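Local coordinates for mRNA-binding protein PUF3 (PDB 3K49) that binds 3'-UTR sites of COX17 and other mRNAs for mitochondrial proteins through its Pumilio repeats, promoting COX17 deadenylation and decay and localizing transcripts near mitochondria, at residues A[82-85]-A[86-89]; A[123-127]-A[128-132]; A[190-193]-A[194-197]; A[248-251]-A[252-256]. One frame throughout, in Å; residues are numbered along the deposited sequence.

Interaction 1. Residues A[82-85]-A[86-89]; sequences IQKF and FEFG. With nucleotides of chain B.
Lys84 and Phe88, one turn apart on helix 79-88, run side by side, and CD of Lys84 meets the ring edge in plane, 3.5 Å from Phe88 CE1. A bend at chi2 (-68°) turns the lysine chain along the ring. One face of this ring carries CG of Glu87, offset toward the rim. On the buried side Ile82 CG2 approaches Phe86 CE1 at 4.4 Å. Beyond them Phe86 packs on Leu97 and Val98 of helix 91-101 and on Ala121 of helix 114-124, while Phe85 meets Phe62 edge to face.

The charges form a long pair, Lys84 NZ to Glu87 OE2 at 3.9 Å, with the two chains pointing the same way. The stronger partner of Glu87 OE2 is Lys120. Helical backbone bonds tie the turn: Phe88 N to Lys84 O at 2.7 Å and Glu87 N to Gln83 O at 3.1 Å.

Gln83 faces the RNA. Extended beyond CG (chi2 -174°), it brings NE2 to O4 of U9 of chain B at 3.0 Å, in a nearly straight bond of 173°; NE2 also bonds weakly to Asn79 OD1. Because O4 is a carbonyl that only accepts, this amide donor suits uracil, whereas a cytosine would bring an amino group to the same place; the geometry is consistent with base-specific reading in this second Pumilio repeat.

Interaction 2. Residues A[123-127]-A[128-132]; sequences EYIDS and NQRIE
Near the end of helix 114-124, Glu123 O lies loosely, 4.1 Å from NH2 of Arg130, which reaches back over the turn; the Glu123 carboxylate is engaged elsewhere, in a salt bridge with Lys156. The nearer carbonyl is that of Ile125, its O 2.9 Å from Arg130 NH2, and Arg130 NE bonds weakly to Leu122 O. Ile125 is the buried residue of the turn. Its CG1 sits between the backbone N and the carbonyl carbon (chi1 62°), which sends CD1 to CB of Gln129 at 3.6 Å and lays CG1 against CG of Arg130 at 3.8 Å; the isoleucine and arginine chains run antiparallel. Further in, Ile125 packs on Phe86 and Val98.

Asp126 is the N-cap of helix 127-134 and forms a capping box with Gln129. Its OD1 accepts from Gln129 N at 2.8 Å, and in return OE1 of Gln129 takes a weak bond from Asp126 N at 3.4 Å. The Gln129 chain lies nearly perpendicular to that of Asp126, the amide turned 39° from the carboxylate. Such a cap starts the last of the three helices of Pumilio 3, a unit of the curved α-solenoid, and the helix N terminus would favour the negative charge of Asp126. The Gln129 amide is held at its other end too, NE2 donating to Asn95 OD1. Asp126 O receives Arg130 N at 3.1 Å. Ser127 then covers one face of the Arg130 guanidinium, its N 4.2 Å above the group's centre, while Ser127 O accepts a weak bond from Ile131 N.

Interaction 3. Residues A[190-193]-A[194-197]; sequences IQRL and LEFG. With nucleotides of chain B.
Leu194 meets Ile190 across one turn of helix 186-196: CD1 of the leucine approaches CG2 of the isoleucine at 4.1 Å, the side chains crossing at a slant, and Leu194 N donates to Ile190 O at 3.0 Å. Leu194 also packs on Tyr228 of helix 222-230 and Ile205 of helix 199-207.

Glu195 comes next, its N bonded to Gln191 O. Its CG lies opposite the backbone N (chi1 180°), and the extended chain carries OE2 to NH1 of Arg192 for a salt bridge of 3.2 Å. The two chains run alongside one another, but the guanidinium and carboxylate planes stand 83° apart, so they do not form a flat, two-pronged pair. NE of Arg192 makes a second salt bridge, with Glu159 of helix 150-160. Replacing Arg192 with an alanine would probably leave Glu195 and Glu159 without their shared cation and take away the methylene packed near Phe196 CE1.

In Pumilio 5, a unit of the curved α-solenoid, this RNA-facing helix presents Gln191, whose NE2 donates to N1 of A6 of chain B at 3.3 Å and 159°, using the acceptor on the adenine's Watson-Crick edge. Phe196 follows, its N bonded to Arg192 O at 2.9 Å. The same carbonyl oxygen lies in the ring plane at its edge, and CD of Arg192 is 3.9 Å from Phe196 CE1. At Gly197 the backbone departs from helical angles; its N makes a weak, bent bond to Leu193 O, and its own O accepts from Gln202 NE2.

Interaction 4. Residues A[248-251]-A[252-256]; sequences IETV and ANNVV
The amide of Asn254 holds Thr250 O in its own plane: ND2 donates at 2.9 Å along an almost straight line (172°), in the plane of the threonine carbonyl as well. The amide of Asn253 is turned differently: Glu249 O stands over one of its faces, 3.3 Å from CG of Asn253, without a side-chain hydrogen bond. This is a helix-to-helix turn of the Pumilio α-solenoid. Helix 238-252 carries the chain from Pumilio 6 into Pumilio 7, and the turn after it, already in Pumilio 7, leads to helix 255-259.

Asn254 occupies the N-cap position of that next helix but makes no side-chain capping bond there. Its CG lies beside its backbone N, anti to the carbonyl carbon (chi1 -64°), which turns the amide back to Thr250, whose CG2 is 4.1 Å from ND2. The Thr250 hydroxyl is bonded to Glu246 O. A leucine in place of Asn254 would probably leave the carbonyl of Thr250 without its amide donor, loosening the tie between turn and helix end.

Backbone bonds help close the helix: Ala252 N to Ile248 O at 2.7 Å, Asn253 N to Glu249 O at 3.0 Å, then Asn254 N to Val251 O at 3.2 Å, its donor above the carbonyl plane. Beneath the turn Val251 packs on Val267 and Val268, and Ala252 on Leu282. CB of Ala252 sits 3.3 Å from both Ile248 O and Glu249 O.

How the interactions relate
From the N terminus the four contacts follow in series, each within one continuous stretch; none nests in or crosses another. Interaction 1 lies in the C-terminal part of helix 79-88 in Pumilio 2. Interaction 2 turns the chain from helix 114-124 into helix 127-134 in Pumilio 3 and touches interaction 1, with Phe86 O 3.5 Å from Tyr124 CB, so neighbouring repeats are joined there. Interaction 3 ends helix 186-196 in Pumilio 5, its centre about 20 Å from that of interaction 2. Interaction 4 follows the chain out of helix 238-252 into a turn within Pumilio 7, its centre about 51 Å from that of interaction 1. Interactions 1 and 3 each present a glutamine to a base of one RNA strand.

Interaction 1. Residues A[82-85]-A[86-89]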
# COMPACT_ATOMS: atom_id res chain seq x y z
N ILE A 82 -7.17 9.75 -23.31
CA ILE A 82 -5.77 9.48 -23.58
C ILE A 82 -5.36 8.08 -23.08
O ILE A 82 -4.69 7.33 -23.79
CB ILE A 82 -4.86 10.56 -23.01
CG1 ILE A 82 -5.37 11.91 -23.49
CG2 ILE A 82 -3.44 10.34 -23.49
CD1 ILE A 82 -5.64 11.91 -24.98
N GLN A 83 -5.78 7.74 -21.87
CA GLN A 83 -5.51 6.42 -21.31
C GLN A 83 -6.05 5.30 -22.19
O GLN A 83 -5.39 4.26 -22.36
CB GLN A 83 -6.13 6.30 -19.92
CG GLN A 83 -5.54 7.25 -18.89
CD GLN A 83 -6.09 6.98 -17.49
OE1 GLN A 83 -6.05 5.84 -16.99
NE2 GLN A 83 -6.64 8.01 -16.88
N LYS A 84 -7.24 5.50 -22.76
CA LYS A 84 -7.84 4.45 -23.59
C LYS A 84 -7.02 4.25 -24.84
O LYS A 84 -7.01 3.16 -25.40
CB LYS A 84 -9.30 4.72 -23.95
CG LYS A 84 -10.27 4.54 -22.80
CD LYS A 84 -10.38 3.10 -22.39
CE LYS A 84 -10.88 3.03 -20.97
NZ LYS A 84 -10.17 4.03 -20.10
N PHE A 85 -6.33 5.27 -25.30
CA PHE A 85 -5.47 5.06 -26.44
C PHE A 85 -4.23 4.22 -26.12
O PHE A 85 -3.67 3.56 -27.01
CB PHE A 85 -5.13 6.38 -27.14
CG PHE A 85 -6.18 6.80 -28.14
CD1 PHE A 85 -7.05 7.85 -27.85
CD2 PHE A 85 -6.33 6.11 -29.34
CE1 PHE A 85 -8.05 8.22 -28.75
CE2 PHE A 85 -7.31 6.47 -30.25
CZ PHE A 85 -8.17 7.53 -29.96
N PHE A 86 -3.79 4.21 -24.85
CA PHE A 86 -2.71 3.30 -24.45
C PHE A 86 -3.24 1.86 -24.30
O PHE A 86 -2.56 0.89 -24.61
CB PHE A 86 -1.99 3.76 -23.17
CG PHE A 86 -1.01 4.89 -23.40
CD1 PHE A 86 -1.27 6.18 -22.93
CD2 PHE A 86 0.18 4.65 -24.09
CE1 PHE A 86 -0.37 7.21 -23.14
CE2 PHE A 86 1.10 5.68 -24.31
CZ PHE A 86 0.83 6.96 -23.83
N GLU A 87 -4.47 1.75 -23.83
CA GLU A 87 -5.12 0.46 -23.66
C GLU A 87 -5.62 -0.17 -24.99
O GLU A 87 -5.45 -1.38 -25.24
CB GLU A 87 -6.29 0.65 -22.70
CG GLU A 87 -6.97 -0.62 -22.22
CD GLU A 87 -7.93 -0.36 -21.07
OE1 GLU A 87 -8.51 -1.33 -20.54
OE2 GLU A 87 -8.10 0.82 -20.69
N PHE A 88 -6.22 0.63 -25.86
CA PHE A 88 -6.85 0.10 -27.07
C PHE A 88 -6.18 0.59 -28.33
O PHE A 88 -6.64 0.29 -29.43
CB PHE A 88 -8.35 0.43 -27.09
CG PHE A 88 -9.11 -0.22 -25.98
CD1 PHE A 88 -9.52 0.50 -24.88
CD2 PHE A 88 -9.34 -1.59 -26.00
CE1 PHE A 88 -10.18 -0.12 -23.83
CE2 PHE A 88 -10.00 -2.23 -24.95
CZ PHE A 88 -10.42 -1.48 -23.86
N GLY A 89 -5.10 1.34 -28.18
CA GLY A 89 -4.43 1.96 -29.30
C GLY A 89 -3.49 1.02 -30.03
O GLY A 89 -3.14 -0.04 -29.52
P U B 9 -8.17 11.90 -5.19
OP1 U B 9 -9.06 13.07 -4.97
OP2 U B 9 -8.32 10.70 -4.34
O5' U B 9 -8.33 11.44 -6.71
C5' U B 9 -9.61 11.07 -7.21
C4' U B 9 -9.81 11.73 -8.56
O4' U B 9 -8.86 11.19 -9.48
C3' U B 9 -11.13 11.49 -9.25
O3' U B 9 -12.06 12.43 -8.74
C2' U B 9 -10.79 11.79 -10.71
O2' U B 9 -11.05 13.15 -11.03
C1' U B 9 -9.28 11.51 -10.79
N1 U B 9 -8.88 10.41 -11.69
C2 U B 9 -8.70 10.69 -13.02
O2 U B 9 -8.84 11.81 -13.48
N3 U B 9 -8.32 9.61 -13.80
C4 U B 9 -8.11 8.32 -13.36
O4 U B 9 -7.83 7.44 -14.17
C5 U B 9 -8.30 8.11 -11.96
C6 U B 9 -8.68 9.13 -11.19

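Interaction 2. Residues A[123-127]-A[128-132]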
# COMPACT_ATOMS: atom_id res chain seq x y z
N GLU A 123 2.29 0.97 -17.84
CA GLU A 123 1.66 -0.33 -17.97
C GLU A 123 1.60 -0.87 -19.41
O GLU A 123 1.62 -2.10 -19.59
CB GLU A 123 0.23 -0.24 -17.42
CG GLU A 123 0.11 -0.53 -15.95
CD GLU A 123 -1.31 -0.34 -15.46
OE1 GLU A 123 -2.16 0.01 -16.30
OE2 GLU A 123 -1.60 -0.55 -14.26
N TYR A 124 1.50 0.00 -20.41
CA TYR A 124 1.20 -0.47 -21.78
C TYR A 124 2.29 -0.35 -22.84
O TYR A 124 2.22 -1.03 -23.84
CB TYR A 124 -0.11 0.12 -22.30
CG TYR A 124 -1.32 -0.49 -21.65
CD1 TYR A 124 -1.89 -1.65 -22.16
CD2 TYR A 124 -1.88 0.08 -20.51
CE1 TYR A 124 -2.99 -2.22 -21.57
CE2 TYR A 124 -2.99 -0.49 -19.90
CZ TYR A 124 -3.54 -1.65 -20.44
OH TYR A 124 -4.64 -2.24 -19.85
N ILE A 125 3.28 0.51 -22.64
CA ILE A 125 4.31 0.73 -23.67
C ILE A 125 5.45 -0.28 -23.56
O ILE A 125 5.49 -1.10 -22.63
CB ILE A 125 4.84 2.17 -23.62
CG1 ILE A 125 5.50 2.46 -22.28
CG2 ILE A 125 3.69 3.13 -23.82
CD1 ILE A 125 6.09 3.84 -22.16
N ASP A 126 6.37 -0.26 -24.51
CA ASP A 126 7.42 -1.28 -24.51
C ASP A 126 8.51 -0.95 -23.50
O ASP A 126 8.75 0.23 -23.18
CB ASP A 126 7.99 -1.55 -25.92
CG ASP A 126 8.84 -0.39 -26.45
OD1 ASP A 126 9.38 0.41 -25.65
OD2 ASP A 126 8.97 -0.27 -27.69
N SER A 127 9.18 -1.99 -23.03
CA SER A 127 10.08 -1.88 -21.89
C SER A 127 11.08 -0.74 -22.07
O SER A 127 11.39 -0.04 -21.12
CB SER A 127 10.80 -3.22 -21.64
OG SER A 127 11.85 -3.42 -22.56
N ASN A 128 11.55 -0.54 -23.30
CA ASN A 128 12.53 0.50 -23.58
C ASN A 128 11.97 1.90 -23.46
O ASN A 128 12.67 2.82 -23.05
CB ASN A 128 13.13 0.31 -24.97
CG ASN A 128 13.89 -0.99 -25.10
OD1 ASN A 128 14.56 -1.44 -24.16
ND2 ASN A 128 13.78 -1.62 -26.27
N GLN A 129 10.71 2.06 -23.83
CA GLN A 129 10.07 3.36 -23.73
C GLN A 129 9.81 3.70 -22.27
O GLN A 129 9.85 4.87 -21.90
CB GLN A 129 8.77 3.40 -24.54
CG GLN A 129 8.99 3.61 -26.01
CD GLN A 129 7.77 3.29 -26.84
OE1 GLN A 129 7.06 2.31 -26.58
NE2 GLN A 129 7.53 4.10 -27.87
N ARG A 130 9.54 2.69 -21.44
CA ARG A 130 9.34 2.93 -20.01
C ARG A 130 10.56 3.60 -19.39
O ARG A 130 10.46 4.67 -18.79
CB ARG A 130 9.07 1.62 -19.28
CG ARG A 130 7.69 1.09 -19.47
CD ARG A 130 7.62 -0.31 -18.90
NE ARG A 130 6.57 -1.06 -19.58
CZ ARG A 130 6.57 -2.37 -19.71
NH1 ARG A 130 7.57 -3.09 -19.20
NH2 ARG A 130 5.58 -2.97 -20.36
N ILE A 131 11.71 2.96 -19.55
CA ILE A 131 12.94 3.43 -18.92
C ILE A 131 13.34 4.78 -19.53
O ILE A 131 13.79 5.70 -18.83
CB ILE A 131 14.07 2.37 -19.01
CG1 ILE A 131 15.35 2.91 -18.37
CG2 ILE A 131 14.31 1.92 -20.44
CD1 ILE A 131 15.17 3.36 -16.92
N GLU A 132 13.13 4.91 -20.83
CA GLU A 132 13.43 6.16 -21.53
C GLU A 132 12.69 7.34 -20.91
O GLU A 132 13.27 8.40 -20.69
CB GLU A 132 13.05 6.01 -23.00
CG GLU A 132 13.58 7.07 -23.93
CD GLU A 132 13.07 6.87 -25.36
OE1 GLU A 132 12.71 7.87 -26.02
OE2 GLU A 132 13.01 5.71 -25.83

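Interaction 3. Residues A[190-193]-A[194-197]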
# COMPACT_ATOMS: atom_id res chain seq x y z
N ILE A 190 9.32 2.75 -0.05
CA ILE A 190 10.21 1.85 0.66
C ILE A 190 9.68 0.42 0.56
O ILE A 190 10.42 -0.51 0.25
CB ILE A 190 10.37 2.26 2.14
CG1 ILE A 190 11.08 3.61 2.25
CG2 ILE A 190 11.10 1.17 2.92
CD1 ILE A 190 12.28 3.71 1.34
N GLN A 191 8.39 0.25 0.82
CA GLN A 191 7.78 -1.06 0.69
C GLN A 191 7.97 -1.65 -0.72
O GLN A 191 8.19 -2.86 -0.87
CB GLN A 191 6.31 -1.01 1.12
CG GLN A 191 6.16 -0.83 2.63
CD GLN A 191 4.71 -0.68 3.10
OE1 GLN A 191 3.88 -1.56 2.91
NE2 GLN A 191 4.43 0.45 3.75
N ARG A 192 7.92 -0.81 -1.76
CA ARG A 192 8.11 -1.32 -3.11
C ARG A 192 9.58 -1.64 -3.36
O ARG A 192 9.90 -2.65 -3.99
CB ARG A 192 7.58 -0.34 -4.18
CG ARG A 192 6.08 -0.31 -4.26
CD ARG A 192 5.58 -1.58 -4.91
NE ARG A 192 4.14 -1.53 -5.15
CZ ARG A 192 3.23 -2.14 -4.39
NH1 ARG A 192 3.62 -2.85 -3.34
NH2 ARG A 192 1.94 -2.05 -4.68
N LEU A 193 10.47 -0.78 -2.87
CA LEU A 193 11.89 -0.99 -3.12
C LEU A 193 12.30 -2.32 -2.52
O LEU A 193 13.03 -3.10 -3.14
CB LEU A 193 12.74 0.17 -2.60
CG LEU A 193 12.63 1.43 -3.48
CD1 LEU A 193 13.41 2.61 -2.89
CD2 LEU A 193 13.10 1.15 -4.90
N LEU A 194 11.80 -2.61 -1.32
CA LEU A 194 12.07 -3.89 -0.67
C LEU A 194 11.51 -5.07 -1.46
O LEU A 194 12.22 -6.03 -1.69
CB LEU A 194 11.52 -3.90 0.75
CG LEU A 194 12.25 -2.96 1.73
CD1 LEU A 194 11.51 -2.95 3.06
CD2 LEU A 194 13.69 -3.39 1.91
N GLU A 195 10.25 -4.97 -1.90
CA GLU A 195 9.59 -6.06 -2.62
C GLU A 195 10.30 -6.40 -3.94
O GLU A 195 10.53 -7.57 -4.24
CB GLU A 195 8.12 -5.74 -2.89
CG GLU A 195 7.39 -6.86 -3.65
CD GLU A 195 6.11 -6.39 -4.38
OE1 GLU A 195 5.59 -7.16 -5.23
OE2 GLU A 195 5.64 -5.27 -4.11
N PHE A 196 10.68 -5.37 -4.68
CA PHE A 196 11.23 -5.51 -6.02
C PHE A 196 12.74 -5.39 -6.09
O PHE A 196 13.33 -5.61 -7.15
CB PHE A 196 10.61 -4.46 -6.97
CG PHE A 196 9.18 -4.76 -7.36
CD1 PHE A 196 8.13 -4.45 -6.51
CD2 PHE A 196 8.89 -5.35 -8.57
CE1 PHE A 196 6.81 -4.74 -6.86
CE2 PHE A 196 7.57 -5.62 -8.93
CZ PHE A 196 6.53 -5.32 -8.08
N GLY A 197 13.37 -5.02 -4.98
CA GLY A 197 14.81 -4.78 -4.97
C GLY A 197 15.65 -6.04 -4.94
O GLY A 197 15.19 -7.11 -4.52
P A B 6 -6.46 4.40 8.17
OP1 A B 6 -7.52 5.42 7.95
OP2 A B 6 -6.75 2.98 7.84
O5' A B 6 -5.17 4.84 7.34
C5' A B 6 -4.48 6.03 7.65
C4' A B 6 -3.25 6.18 6.76
O4' A B 6 -2.34 5.07 6.98
C3' A B 6 -3.48 6.13 5.26
O3' A B 6 -3.99 7.38 4.78
C2' A B 6 -2.07 5.86 4.75
O2' A B 6 -1.26 7.02 4.76
C1' A B 6 -1.54 4.91 5.81
N9 A B 6 -1.57 3.50 5.42
C8 A B 6 -2.64 2.64 5.45
N7 A B 6 -2.34 1.42 5.07
C5 A B 6 -0.99 1.49 4.75
C6 A B 6 -0.07 0.53 4.29
N6 A B 6 -0.41 -0.75 4.04
N1 A B 6 1.20 0.92 4.09
C2 A B 6 1.52 2.20 4.33
N3 A B 6 0.75 3.20 4.76
C4 A B 6 -0.51 2.77 4.96

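Interaction 4. Residues A[248-251]-A[252-256]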
# COMPACT_ATOMS: atom_id res chain seq x y z
N ILE A 248 11.21 -9.01 16.44
CA ILE A 248 10.67 -9.92 17.44
C ILE A 248 11.28 -9.64 18.83
O ILE A 248 10.57 -9.49 19.83
CB ILE A 248 10.97 -11.38 17.07
CG1 ILE A 248 10.35 -11.74 15.72
CG2 ILE A 248 10.47 -12.31 18.15
CD1 ILE A 248 8.83 -11.60 15.66
N GLU A 249 12.60 -9.59 18.88
CA GLU A 249 13.28 -9.36 20.15
C GLU A 249 12.82 -8.06 20.75
O GLU A 249 12.54 -8.01 21.94
CB GLU A 249 14.80 -9.39 19.99
CG GLU A 249 15.34 -10.79 19.73
CD GLU A 249 16.73 -10.79 19.10
OE1 GLU A 249 17.15 -9.74 18.56
OE2 GLU A 249 17.40 -11.85 19.14
N THR A 250 12.69 -7.02 19.92
CA THR A 250 12.26 -5.72 20.42
C THR A 250 10.83 -5.76 20.90
O THR A 250 10.50 -5.15 21.90
CB THR A 250 12.43 -4.61 19.38
OG1 THR A 250 13.79 -4.55 18.95
CG2 THR A 250 12.04 -3.28 19.99
N VAL A 251 9.98 -6.48 20.17
CA VAL A 251 8.58 -6.63 20.58
C VAL A 251 8.49 -7.47 21.86
O VAL A 251 7.66 -7.20 22.73
CB VAL A 251 7.72 -7.29 19.49
CG1 VAL A 251 6.29 -7.43 19.98
CG2 VAL A 251 7.76 -6.50 18.20
N ALA A 252 9.35 -8.47 21.96
CA ALA A 252 9.41 -9.27 23.18
C ALA A 252 9.69 -8.38 24.40
O ALA A 252 8.98 -8.42 25.40
CB ALA A 252 10.46 -10.35 23.04
N ASN A 253 10.72 -7.54 24.30
CA ASN A 253 11.11 -6.67 25.41
C ASN A 253 10.04 -5.65 25.83
O ASN A 253 10.15 -5.02 26.88
CB ASN A 253 12.41 -5.94 25.09
CG ASN A 253 13.56 -6.88 24.84
OD1 ASN A 253 13.63 -7.97 25.42
ND2 ASN A 253 14.49 -6.47 23.97
N ASN A 254 9.00 -5.48 25.01
CA ASN A 254 8.02 -4.43 25.25
C ASN A 254 6.58 -4.88 25.06
O ASN A 254 5.69 -4.05 24.83
CB ASN A 254 8.28 -3.25 24.33
CG ASN A 254 9.61 -2.59 24.61
OD1 ASN A 254 9.71 -1.73 25.49
ND2 ASN A 254 10.64 -3.00 23.87
N VAL A 255 6.36 -6.19 25.15
CA VAL A 255 5.10 -6.76 24.71
C VAL A 255 3.89 -5.98 25.19
O VAL A 255 2.98 -5.69 24.42
CB VAL A 255 4.93 -8.18 25.19
CG1 VAL A 255 3.57 -8.69 24.76
CG2 VAL A 255 6.04 -9.06 24.63
N VAL A 256 3.88 -5.67 26.47
CA VAL A 256 2.70 -5.05 27.05
C VAL A 256 2.49 -3.60 26.59
O VAL A 256 1.37 -3.24 26.24
CB VAL A 256 2.70 -5.15 28.58
CG1 VAL A 256 1.58 -4.29 29.18
CG2 VAL A 256 2.55 -6.60 28.98